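Local coordinates for galactose mutarotase-like protein (Clostridium acetobutylicum, PDB 3OS7) that probably binds carbohydrate and may act as an aldose 1-epimerase, interconverting the anomers of a sugar, at residues 128-133 with 154-159; 118-123 with 132-137. All coordinates share one frame; numbering follows the deposited sequence.

Interaction 1: residues 128-133 with 154-159; sequences KALVEV and KLSYEL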
ATOM      1  N   LYS A 128      -4.600 -20.339  11.226  1.00 19.72           N
ATOM      2  CA  LYS A 128      -4.614 -19.013  10.588  1.00 19.75           C
ATOM      3  C   LYS A 128      -5.764 -18.139  11.123  1.00 18.90           C
ATOM      4  O   LYS A 128      -6.818 -18.665  11.466  1.00 18.89           O
ATOM      5  CB  LYS A 128      -4.833 -19.156   9.098  1.00 20.79           C
ATOM      6  CG  LYS A 128      -3.775 -20.037   8.404  1.00 29.17           C
ATOM      7  CD  LYS A 128      -4.155 -20.366   6.957  1.00 43.39           C
ATOM      8  CE  LYS A 128      -3.262 -21.479   6.397  1.00 49.22           C
ATOM      9  NZ  LYS A 128      -1.813 -21.096   6.433  1.00 52.95           N
ATOM     10  N   ALA A 129      -5.571 -16.819  11.107  1.00 15.92           N
ATOM     11  CA  ALA A 129      -6.618 -15.879  11.474  1.00 17.28           C
ATOM     12  C   ALA A 129      -6.932 -15.055  10.252  1.00 18.15           C
ATOM     13  O   ALA A 129      -6.037 -14.450   9.663  1.00 19.32           O
ATOM     14  CB  ALA A 129      -6.201 -14.995  12.668  1.00 15.25           C
ATOM     15  N   LEU A 130      -8.206 -15.057   9.872  1.00 16.68           N
ATOM     16  CA  LEU A 130      -8.699 -14.361   8.698  1.00 16.32           C
ATOM     17  C   LEU A 130      -9.662 -13.235   9.085  1.00 16.95           C
ATOM     18  O   LEU A 130     -10.638 -13.452   9.823  1.00 14.70           O
ATOM     19  CB  LEU A 130      -9.401 -15.348   7.751  1.00 15.61           C
ATOM     20  CG  LEU A 130     -10.051 -14.789   6.485  1.00 20.61           C
ATOM     21  CD1 LEU A 130      -8.995 -14.323   5.533  1.00 26.56           C
ATOM     22  CD2 LEU A 130     -10.930 -15.806   5.788  1.00 25.02           C
ATOM     23  N   VAL A 131      -9.356 -12.025   8.615  1.00 15.33           N
ATOM     24  CA  VAL A 131     -10.233 -10.870   8.780  1.00 14.70           C
ATOM     25  C   VAL A 131     -10.419 -10.196   7.431  1.00 15.54           C
ATOM     26  O   VAL A 131      -9.442  -9.889   6.722  1.00 13.98           O
ATOM     27  CB  VAL A 131      -9.661  -9.886   9.765  1.00 15.47           C
ATOM     28  CG1 VAL A 131     -10.522  -8.616   9.798  1.00 14.25           C
ATOM     29  CG2 VAL A 131      -9.549 -10.494  11.159  1.00 17.07           C
ATOM     30  N   GLU A 132     -11.665  -9.974   7.052  1.00 14.68           N
ATOM     31  CA  GLU A 132     -11.981  -9.316   5.785  1.00 14.08           C
ATOM     32  C   GLU A 132     -12.849  -8.105   6.035  1.00 16.48           C
ATOM     33  O   GLU A 132     -13.791  -8.165   6.842  1.00 17.87           O
ATOM     34  CB  GLU A 132     -12.723 -10.272   4.829  1.00 14.70           C
ATOM     35  CG  GLU A 132     -11.971 -11.567   4.547  1.00 21.94           C
ATOM     36  CD  GLU A 132     -12.606 -12.412   3.430  1.00 27.80           C
ATOM     37  OE1 GLU A 132     -13.817 -12.262   3.184  1.00 23.84           O
ATOM     38  OE2 GLU A 132     -11.874 -13.211   2.800  1.00 19.35           O
ATOM     39  N   VAL A 133     -12.548  -7.022   5.329  1.00 16.95           N
ATOM     40  CA  VAL A 133     -13.325  -5.790   5.401  1.00 15.93           C
ATOM     41  C   VAL A 133     -13.736  -5.436   3.994  1.00 16.11           C
ATOM     42  O   VAL A 133     -13.040  -5.761   3.038  1.00 14.83           O
ATOM     43  CB  VAL A 133     -12.543  -4.591   6.049  1.00 15.62           C
ATOM     44  CG1 VAL A 133     -12.314  -4.863   7.544  1.00 17.37           C
ATOM     45  CG2 VAL A 133     -11.202  -4.305   5.290  1.00 15.34           C
ATOM     46  N   LYS A 154     -12.648  -5.038  -1.385  1.00 14.71           N
ATOM     47  CA  LYS A 154     -12.465  -5.963  -0.269  1.00 13.41           C
ATOM     48  C   LYS A 154     -10.991  -6.127   0.024  1.00 13.99           C
ATOM     49  O   LYS A 154     -10.173  -6.265  -0.905  1.00 14.48           O
ATOM     50  CB  LYS A 154     -13.063  -7.333  -0.586  1.00 15.96           C
ATOM     51  CG  LYS A 154     -12.865  -8.353   0.511  1.00 16.78           C
ATOM     52  CD  LYS A 154     -13.863  -9.551   0.442  1.00 26.81           C
ATOM     53  CE  LYS A 154     -13.946 -10.232  -0.896  1.00 34.24           C
ATOM     54  NZ  LYS A 154     -15.306 -10.903  -0.998  1.00 37.03           N
ATOM     55  N   LEU A 155     -10.657  -6.068   1.305  1.00 12.76           N
ATOM     56  CA  LEU A 155      -9.321  -6.414   1.781  1.00 13.46           C
ATOM     57  C   LEU A 155      -9.493  -7.679   2.619  1.00 13.62           C
ATOM     58  O   LEU A 155     -10.260  -7.704   3.575  1.00 14.89           O
ATOM     59  CB  LEU A 155      -8.688  -5.299   2.612  1.00 12.25           C
ATOM     60  CG  LEU A 155      -8.753  -3.881   2.094  1.00 15.63           C
ATOM     61  CD1 LEU A 155      -8.073  -2.880   3.023  1.00 15.38           C
ATOM     62  CD2 LEU A 155      -8.160  -3.801   0.709  1.00 15.36           C
ATOM     63  N   SER A 156      -8.785  -8.725   2.231  1.00 14.09           N
ATOM     64  CA  SER A 156      -8.822  -9.998   2.911  1.00 14.08           C
ATOM     65  C   SER A 156      -7.458 -10.314   3.509  1.00 16.89           C
ATOM     66  O   SER A 156      -6.477 -10.580   2.797  1.00 15.24           O
ATOM     67  CB  SER A 156      -9.274 -11.091   1.943  1.00 17.34           C
ATOM     68  OG  SER A 156      -9.376 -12.324   2.644  1.00 20.98           O
ATOM     69  N   TYR A 157      -7.378 -10.240   4.833  1.00 14.00           N
ATOM     70  CA  TYR A 157      -6.128 -10.430   5.535  1.00 13.87           C
ATOM     71  C   TYR A 157      -6.061 -11.782   6.195  1.00 14.84           C
ATOM     72  O   TYR A 157      -6.914 -12.125   7.009  1.00 16.28           O
ATOM     73  CB  TYR A 157      -5.955  -9.328   6.578  1.00 11.58           C
ATOM     74  CG  TYR A 157      -5.588  -8.014   5.959  1.00 10.28           C
ATOM     75  CD1 TYR A 157      -4.294  -7.814   5.461  1.00 18.03           C
ATOM     76  CD2 TYR A 157      -6.486  -6.990   5.851  1.00 14.48           C
ATOM     77  CE1 TYR A 157      -3.924  -6.623   4.904  1.00 15.80           C
ATOM     78  CE2 TYR A 157      -6.105  -5.775   5.279  1.00 12.85           C
ATOM     79  CZ  TYR A 157      -4.824  -5.607   4.804  1.00 16.30           C
ATOM     80  OH  TYR A 157      -4.415  -4.413   4.218  1.00 17.10           O
ATOM     81  N   GLU A 158      -5.040 -12.558   5.849  1.00 15.95           N
ATOM     82  CA  GLU A 158      -4.844 -13.856   6.446  1.00 15.81           C
ATOM     83  C   GLU A 158      -3.522 -13.840   7.190  1.00 17.42           C
ATOM     84  O   GLU A 158      -2.445 -13.712   6.607  1.00 15.85           O
ATOM     85  CB  GLU A 158      -4.855 -14.949   5.390  1.00 18.88           C
ATOM     86  CG  GLU A 158      -4.441 -16.309   5.914  1.00 23.12           C
ATOM     87  CD  GLU A 158      -3.932 -17.215   4.778  1.00 37.60           C
ATOM     88  OE1 GLU A 158      -4.806 -17.630   3.986  1.00 28.35           O
ATOM     89  OE2 GLU A 158      -2.679 -17.459   4.666  1.00 31.66           O
ATOM     90  N   LEU A 159      -3.600 -14.004   8.494  1.00 15.31           N
ATOM     91  CA  LEU A 159      -2.402 -14.060   9.312  1.00 15.56           C
ATOM     92  C   LEU A 159      -2.078 -15.518   9.690  1.00 15.84           C
ATOM     93  O   LEU A 159      -2.972 -16.298  10.025  1.00 17.61           O
ATOM     94  CB  LEU A 159      -2.629 -13.208  10.552  1.00 16.91           C
ATOM     95  CG  LEU A 159      -1.453 -12.798  11.419  1.00 17.43           C
ATOM     96  CD1 LEU A 159      -0.369 -12.049  10.610  1.00 14.98           C
ATOM     97  CD2 LEU A 159      -1.995 -11.926  12.593  1.00 13.71           C
TER
HETATM   98  O   HOH W   1     -15.131 -13.107   1.191  1.00 37.82           O
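The carboxylate of E132 is gripped at both oxygens: S156 OG donates to E132 OE2 at 2.7 Å, and a water donates to E132 OE1 while accepting from K154 NZ. The hydroxyl meets OE2 on its anti side, 29° out of the carboxylate plane. S156 OG lies anti to its own backbone N (chi1 -177°), on the face that E132 shares, and E132 CG lies 3.3 Å from S156 OG. K154 NZ is 4.6 Å from E132 OE1, so the water carries this link between opposite charges. Beneath these groups, the backbones form a regular antiparallel ladder, part of the beta-sandwich typical of the galactose mutarotase family: A129, V131 and V133 face L159, Y157 and L155 as hydrogen-bonded pairs, and the strand directions differ by 165°. L159 N to A129 O, at 2.7 Å, is nearly straight. On the E132 face, L130 CD1 reaches S156 OG at 3.5 Å, and K128 CD lies 3.8 Å from E158 CD, with the charged ends farther apart. The side chains of the other face are buried and largely apolar. There V133 CG2 touches L155 CB at 3.8 Å, V131 and L159 lean on F23, and Y157 OH is hydrogen-bonded to Q166 OE1.

Interaction 2: residues 118-123 with 132-137; sequences TVHKKK and EVVFDF
Strands 118-123 and 132-137 run antiparallel with 147° between their directions, and their register slips by one residue between V119 and K121. T118 and V134 form a hydrogen-bonded pair: T118 N to V134 O and V134 N to T118 O are both 2.9 Å. V119 stands opposite V133 without such bonds. Then H120 N and K121 N both donate to E132 O, at 2.7 Å and 3.3 Å respectively, from the same face of the carbonyl plane; K121 O accepts from E132 N in return. H120 and E132 side chains lie side by side; ring and carboxylate planes are only 12° apart, and H120 CD2 presents the ring edge to E132 OE1 at 3.3 Å. H120 CG, anti to the backbone N (chi1 177°), lies 3.8 Å from V134 CG1, on which H120 CB also packs. K121 runs alongside the same carboxylate, its CE 3.6 Å from E132 OE1, and a water joins K121 NZ to E132 OE2, which S156 also holds. A second water bridges T118 OG1 and D136 OD2, while D136 OD1 is hydrogen-bonded to Q152 NE2. H120 and K121, set against the single E132, define a classic beta bulge within the antiparallel hairpin of strands 118-125 and 128-137.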
ATOM      1  N   THR A 118     -16.671  -1.880   6.446  1.00 17.44           N
ATOM      2  CA  THR A 118     -17.407  -2.750   7.354  1.00 19.72           C
ATOM      3  C   THR A 118     -16.749  -4.112   7.417  1.00 18.74           C
ATOM      4  O   THR A 118     -16.109  -4.542   6.458  1.00 18.66           O
ATOM      5  CB  THR A 118     -18.850  -2.858   6.953  1.00 22.30           C
ATOM      6  OG1 THR A 118     -18.937  -3.361   5.631  1.00 21.66           O
ATOM      7  CG2 THR A 118     -19.501  -1.457   6.998  1.00 24.70           C
ATOM      8  N   VAL A 119     -16.849  -4.752   8.570  1.00 18.81           N
ATOM      9  CA  VAL A 119     -16.241  -6.061   8.771  1.00 18.62           C
ATOM     10  C   VAL A 119     -17.095  -7.081   8.044  1.00 20.41           C
ATOM     11  O   VAL A 119     -18.312  -7.149   8.238  1.00 19.35           O
ATOM     12  CB  VAL A 119     -16.094  -6.400  10.263  1.00 21.88           C
ATOM     13  CG1 VAL A 119     -15.593  -7.822  10.445  1.00 20.33           C
ATOM     14  CG2 VAL A 119     -15.156  -5.431  10.938  1.00 19.92           C
ATOM     15  N   HIS A 120     -16.457  -7.881   7.196  1.00 17.15           N
ATOM     16  CA  HIS A 120     -17.169  -8.805   6.343  1.00 19.82           C
ATOM     17  C   HIS A 120     -17.055 -10.237   6.868  1.00 20.06           C
ATOM     18  O   HIS A 120     -18.017 -11.016   6.780  1.00 19.88           O
ATOM     19  CB  HIS A 120     -16.635  -8.649   4.912  1.00 18.87           C
ATOM     20  CG  HIS A 120     -17.232  -9.592   3.932  1.00 23.21           C
ATOM     21  ND1 HIS A 120     -18.523  -9.451   3.455  1.00 28.67           N
ATOM     22  CD2 HIS A 120     -16.722 -10.696   3.334  1.00 23.25           C
ATOM     23  CE1 HIS A 120     -18.775 -10.430   2.600  1.00 33.30           C
ATOM     24  NE2 HIS A 120     -17.695 -11.190   2.499  1.00 28.84           N
ATOM     25  N   LYS A 121     -15.886 -10.595   7.394  1.00 17.94           N
ATOM     26  CA  LYS A 121     -15.605 -11.940   7.871  1.00 18.63           C
ATOM     27  C   LYS A 121     -14.531 -11.947   8.952  1.00 20.39           C
ATOM     28  O   LYS A 121     -13.576 -11.170   8.901  1.00 18.83           O
ATOM     29  CB  LYS A 121     -15.172 -12.809   6.702  1.00 22.33           C
ATOM     30  CG  LYS A 121     -15.032 -14.295   7.049  1.00 27.74           C
ATOM     31  CD  LYS A 121     -14.500 -15.128   5.903  1.00 33.78           C
ATOM     32  CE  LYS A 121     -15.406 -15.133   4.711  1.00 40.31           C
ATOM     33  NZ  LYS A 121     -15.102 -16.318   3.858  1.00 51.67           N
ATOM     34  N   LYS A 122     -14.713 -12.817   9.932  1.00 19.77           N
ATOM     35  CA  LYS A 122     -13.731 -13.099  10.961  1.00 20.76           C
ATOM     36  C   LYS A 122     -13.754 -14.601  11.141  1.00 22.58           C
ATOM     37  O   LYS A 122     -14.827 -15.173  11.381  1.00 25.30           O
ATOM     38  CB  LYS A 122     -14.100 -12.430  12.297  1.00 21.48           C
ATOM     39  CG  LYS A 122     -14.128 -10.945  12.260  1.00 21.55           C
ATOM     40  CD  LYS A 122     -14.506 -10.349  13.640  1.00 26.07           C
ATOM     41  CE  LYS A 122     -15.974 -10.622  14.081  1.00 29.66           C
ATOM     42  NZ  LYS A 122     -16.093 -10.408  15.584  1.00 39.16           N
ATOM     43  N   LYS A 123     -12.607 -15.257  10.977  1.00 20.19           N
ATOM     44  CA  LYS A 123     -12.560 -16.706  11.059  1.00 21.19           C
ATOM     45  C   LYS A 123     -11.203 -17.177  11.491  1.00 20.68           C
ATOM     46  O   LYS A 123     -10.189 -16.730  10.933  1.00 17.49           O
ATOM     47  CB  LYS A 123     -12.855 -17.285   9.668  1.00 22.06           C
ATOM     48  CG  LYS A 123     -12.851 -18.816   9.525  1.00 28.66           C
ATOM     49  CD  LYS A 123     -13.422 -19.170   8.127  1.00 34.81           C
ATOM     50  CE  LYS A 123     -13.689 -20.657   7.933  1.00 44.41           C
ATOM     51  NZ  LYS A 123     -12.475 -21.356   7.484  1.00 45.29           N
ATOM     52  N   GLU A 132     -11.665  -9.974   7.052  1.00 14.68           N
ATOM     53  CA  GLU A 132     -11.981  -9.316   5.785  1.00 14.08           C
ATOM     54  C   GLU A 132     -12.849  -8.105   6.035  1.00 16.48           C
ATOM     55  O   GLU A 132     -13.791  -8.165   6.842  1.00 17.87           O
ATOM     56  CB  GLU A 132     -12.723 -10.272   4.829  1.00 14.70           C
ATOM     57  CG  GLU A 132     -11.971 -11.567   4.547  1.00 21.94           C
ATOM     58  CD  GLU A 132     -12.606 -12.412   3.430  1.00 27.80           C
ATOM     59  OE1 GLU A 132     -13.817 -12.262   3.184  1.00 23.84           O
ATOM     60  OE2 GLU A 132     -11.874 -13.211   2.800  1.00 19.35           O
ATOM     61  N   VAL A 133     -12.548  -7.022   5.329  1.00 16.95           N
ATOM     62  CA  VAL A 133     -13.325  -5.790   5.401  1.00 15.93           C
ATOM     63  C   VAL A 133     -13.736  -5.436   3.994  1.00 16.11           C
ATOM     64  O   VAL A 133     -13.040  -5.761   3.038  1.00 14.83           O
ATOM     65  CB  VAL A 133     -12.543  -4.591   6.049  1.00 15.62           C
ATOM     66  CG1 VAL A 133     -12.314  -4.863   7.544  1.00 17.37           C
ATOM     67  CG2 VAL A 133     -11.202  -4.305   5.290  1.00 15.34           C
ATOM     68  N   VAL A 134     -14.882  -4.800   3.861  1.00 14.18           N
ATOM     69  CA  VAL A 134     -15.343  -4.337   2.569  1.00 14.15           C
ATOM     70  C   VAL A 134     -15.758  -2.880   2.597  1.00 15.52           C
ATOM     71  O   VAL A 134     -16.109  -2.324   3.650  1.00 15.08           O
ATOM     72  CB  VAL A 134     -16.540  -5.164   2.041  1.00 16.25           C
ATOM     73  CG1 VAL A 134     -16.133  -6.618   1.799  1.00 16.04           C
ATOM     74  CG2 VAL A 134     -17.722  -5.070   2.977  1.00 20.38           C
ATOM     75  N   PHE A 135     -15.664  -2.265   1.434  1.00 15.25           N
ATOM     76  CA  PHE A 135     -16.162  -0.925   1.203  1.00 15.57           C
ATOM     77  C   PHE A 135     -17.157  -0.973   0.058  1.00 17.26           C
ATOM     78  O   PHE A 135     -16.795  -1.327  -1.062  1.00 17.25           O
ATOM     79  CB  PHE A 135     -15.040   0.017   0.798  1.00 16.12           C
ATOM     80  CG  PHE A 135     -15.528   1.423   0.570  1.00 13.77           C
ATOM     81  CD1 PHE A 135     -15.879   2.223   1.639  1.00 22.22           C
ATOM     82  CD2 PHE A 135     -15.709   1.905  -0.684  1.00 16.08           C
ATOM     83  CE1 PHE A 135     -16.365   3.488   1.438  1.00 22.61           C
ATOM     84  CE2 PHE A 135     -16.215   3.174  -0.902  1.00 16.89           C
ATOM     85  CZ  PHE A 135     -16.535   3.964   0.150  1.00 21.35           C
ATOM     86  N   ASP A 136     -18.395  -0.606   0.353  1.00 15.30           N
ATOM     87  CA  ASP A 136     -19.478  -0.584  -0.629  1.00 15.97           C
ATOM     88  C   ASP A 136     -19.715   0.842  -1.109  1.00 18.55           C
ATOM     89  O   ASP A 136     -20.090   1.731  -0.331  1.00 20.19           O
ATOM     90  CB  ASP A 136     -20.748  -1.139  -0.011  1.00 19.78           C
ATOM     91  CG  ASP A 136     -20.588  -2.579   0.474  1.00 25.79           C
ATOM     92  OD1 ASP A 136     -20.235  -3.444  -0.359  1.00 29.05           O
ATOM     93  OD2 ASP A 136     -20.817  -2.841   1.683  1.00 34.26           O
ATOM     94  N   PHE A 137     -19.447   1.080  -2.387  1.00 16.78           N
ATOM     95  CA  PHE A 137     -19.618   2.393  -2.976  1.00 17.68           C
ATOM     96  C   PHE A 137     -20.930   2.368  -3.750  1.00 19.00           C
ATOM     97  O   PHE A 137     -21.047   1.664  -4.758  1.00 17.55           O
ATOM     98  CB  PHE A 137     -18.448   2.727  -3.894  1.00 16.71           C
ATOM     99  CG  PHE A 137     -18.472   4.145  -4.438  1.00 17.85           C
ATOM    100  CD1 PHE A 137     -18.189   5.233  -3.619  1.00 18.24           C
ATOM    101  CD2 PHE A 137     -18.707   4.388  -5.781  1.00 16.35           C
ATOM    102  CE1 PHE A 137     -18.179   6.510  -4.127  1.00 17.02           C
ATOM    103  CE2 PHE A 137     -18.702   5.670  -6.282  1.00 16.08           C
ATOM    104  CZ  PHE A 137     -18.429   6.729  -5.477  1.00 17.19           C
TER
HETATM  105  O   HOH W   2     -19.868  -1.740   3.845  1.00 41.27           O
HETATM  106  O   HOH W   3     -12.653 -15.587   2.498  1.00 36.30           O

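Strand 128-137 is common to both contacts and lies between its two partners: strand 118-125 on one edge (interaction 2) and strand 151-160 on the other (interaction 1). The order along the chain is therefore also the order across the sheet, an up-and-down meander of three antiparallel strands, all belonging to the aldose 1-epimerase fold. The centres of the contacts are about 9 Å apart, and E132 and V133 belong to both. Direct contacts continue the pairing: L130 N lies 2.8 Å from K123 O, a probable hydrogen bond, and K154 CG packs on V134 CG1 at 3.9 Å. E132 thus connects side chains of all three strands across one face of the sheet.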